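Local coordinates for protein signal recognition particle subunit srp14 (Schizosaccharomyces pombe, PDB 2W9J) that probably serves in the signal recognition particle, a ribonucleoprotein that targets secretory and membrane proteins to the endoplasmic reticulum during their translation, at residues A[6-11]-A[46-51]. Numbering follows the deposited sequence.
Sequences EEFLKK and VLIRAK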
# COMPACT_ATOMS: atom_id res chain seq x y z
N GLU A 6 -3.42 -7.81 1.40
CA GLU A 6 -4.47 -7.94 0.40
C GLU A 6 -5.55 -6.87 0.57
O GLU A 6 -6.08 -6.36 -0.41
CB GLU A 6 -5.04 -9.38 0.36
CG GLU A 6 -4.02 -10.41 -0.22
CD GLU A 6 -4.49 -11.88 -0.23
OE1 GLU A 6 -5.42 -12.26 0.53
OE2 GLU A 6 -3.91 -12.68 -1.02
N GLU A 7 -5.85 -6.49 1.80
CA GLU A 7 -6.78 -5.39 2.05
C GLU A 7 -6.18 -4.00 1.74
O GLU A 7 -6.89 -3.11 1.26
CB GLU A 7 -7.34 -5.44 3.48
CG GLU A 7 -8.57 -4.56 3.72
CD GLU A 7 -9.70 -4.83 2.71
OE1 GLU A 7 -10.08 -6.01 2.54
OE2 GLU A 7 -10.20 -3.86 2.09
N PHE A 8 -4.89 -3.81 2.02
CA PHE A 8 -4.20 -2.55 1.73
C PHE A 8 -4.23 -2.24 0.24
O PHE A 8 -4.49 -1.12 -0.16
CB PHE A 8 -2.75 -2.63 2.20
CG PHE A 8 -1.92 -1.41 1.88
CD1 PHE A 8 -1.80 -0.38 2.80
CD2 PHE A 8 -1.21 -1.33 0.70
CE1 PHE A 8 -1.02 0.73 2.53
CE2 PHE A 8 -0.42 -0.21 0.42
CZ PHE A 8 -0.32 0.81 1.34
N LEU A 9 -3.96 -3.26 -0.57
CA LEU A 9 -4.01 -3.13 -2.01
C LEU A 9 -5.43 -2.89 -2.50
O LEU A 9 -5.63 -2.22 -3.52
CB LEU A 9 -3.45 -4.39 -2.67
CG LEU A 9 -1.98 -4.62 -2.37
CD1 LEU A 9 -1.53 -5.97 -2.88
CD2 LEU A 9 -1.13 -3.51 -2.94
N LYS A 10 -6.41 -3.46 -1.79
CA LYS A 10 -7.81 -3.28 -2.15
C LYS A 10 -8.25 -1.85 -1.87
O LYS A 10 -8.98 -1.26 -2.68
CB LYS A 10 -8.70 -4.26 -1.39
CG LYS A 10 -10.20 -4.07 -1.62
CD LYS A 10 -10.55 -4.12 -3.12
CE LYS A 10 -11.94 -3.53 -3.42
NZ LYS A 10 -12.00 -2.89 -4.77
N LYS A 11 -7.80 -1.31 -0.75
CA LYS A 11 -8.20 0.03 -0.32
C LYS A 11 -7.42 1.12 -1.07
O LYS A 11 -7.90 2.23 -1.24
CB LYS A 11 -8.09 0.17 1.20
CG LYS A 11 -8.91 1.32 1.82
CD LYS A 11 -10.39 1.27 1.43
CE LYS A 11 -10.96 2.69 1.31
NZ LYS A 11 -12.16 2.76 0.42
N VAL A 46 8.77 -4.54 7.06
CA VAL A 46 8.58 -3.10 6.83
C VAL A 46 7.15 -2.64 6.95
O VAL A 46 6.23 -3.29 6.45
CB VAL A 46 9.19 -2.67 5.48
CG1 VAL A 46 8.56 -1.39 4.94
CG2 VAL A 46 10.69 -2.50 5.64
N LEU A 47 6.97 -1.51 7.62
CA LEU A 47 5.67 -0.88 7.74
C LEU A 47 5.52 0.13 6.63
O LEU A 47 6.28 1.09 6.55
CB LEU A 47 5.54 -0.22 9.10
CG LEU A 47 4.34 0.66 9.43
CD1 LEU A 47 3.05 -0.13 9.52
CD2 LEU A 47 4.59 1.35 10.74
N ILE A 48 4.52 -0.08 5.79
CA ILE A 48 4.19 0.83 4.69
C ILE A 48 2.93 1.65 5.01
O ILE A 48 1.88 1.09 5.38
CB ILE A 48 3.99 0.05 3.38
CG1 ILE A 48 5.28 -0.67 3.04
CG2 ILE A 48 3.60 0.98 2.24
CD1 ILE A 48 5.21 -1.50 1.81
N ARG A 49 3.05 2.97 4.87
CA ARG A 49 1.91 3.87 4.99
C ARG A 49 1.65 4.55 3.65
O ARG A 49 2.59 5.05 3.04
CB ARG A 49 2.19 4.97 6.00
CG ARG A 49 2.62 4.53 7.36
CD ARG A 49 3.21 5.74 8.07
NE ARG A 49 4.00 5.43 9.26
CZ ARG A 49 5.13 4.72 9.26
NH1 ARG A 49 5.62 4.21 8.12
NH2 ARG A 49 5.77 4.52 10.41
N ALA A 50 0.40 4.56 3.20
CA ALA A 50 0.02 5.32 1.99
C ALA A 50 -1.10 6.32 2.29
O ALA A 50 -1.98 6.08 3.12
CB ALA A 50 -0.40 4.39 0.89
N LYS A 51 -1.05 7.46 1.62
CA LYS A 51 -2.09 8.46 1.73
C LYS A 51 -2.29 9.11 0.37
O LYS A 51 -1.31 9.43 -0.31
CB LYS A 51 -1.73 9.53 2.77
CG LYS A 51 -2.77 10.62 2.91
CD LYS A 51 -2.31 11.70 3.89
CE LYS A 51 -3.30 12.87 3.93
NZ LYS A 51 -2.80 14.02 4.74
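Phe8 carries the whole helix side of this contact, meeting Ile48 and Ala50 of the strand, and its length can be followed atom by atom. CB leaves the helix in the direction of the strand, and with CG anti to the backbone N (chi1 176°) the ring continues the same way, spanning the 8.9 Å from Phe8 CA to Ala50 CA. CG and the near half of the ring do not meet the strand; contact begins at CE1, 4.1 Å from Ala50 CB and equally distant from Ile48 O. At the tip, CZ lies 3.6 Å from Ala50 CB and 4.0 Å from Ile48 CG2, the two methyls approaching the ring obliquely and the Phe8 and Ile48 side chains crossing at roughly a right angle. In the alpha-beta-beta-beta-alpha fold of the SRP9/14 group, both helices, 5-17 and 67-76, pack against an antiparallel sheet, and strand 45-51 turns alternate residues inward, which is why Ile48 and Ala50 face the helix while Arg49 points away. Ile58 and Thr60 of the adjoining strand and Phe70 of helix 67-76 also touch the Phe8 side chain. An alanine replacing Phe8 would end at CB and would probably leave a gap between helix and sheet, depriving Ala50 CB and Ile48 CG2 of the ring tip they pack on.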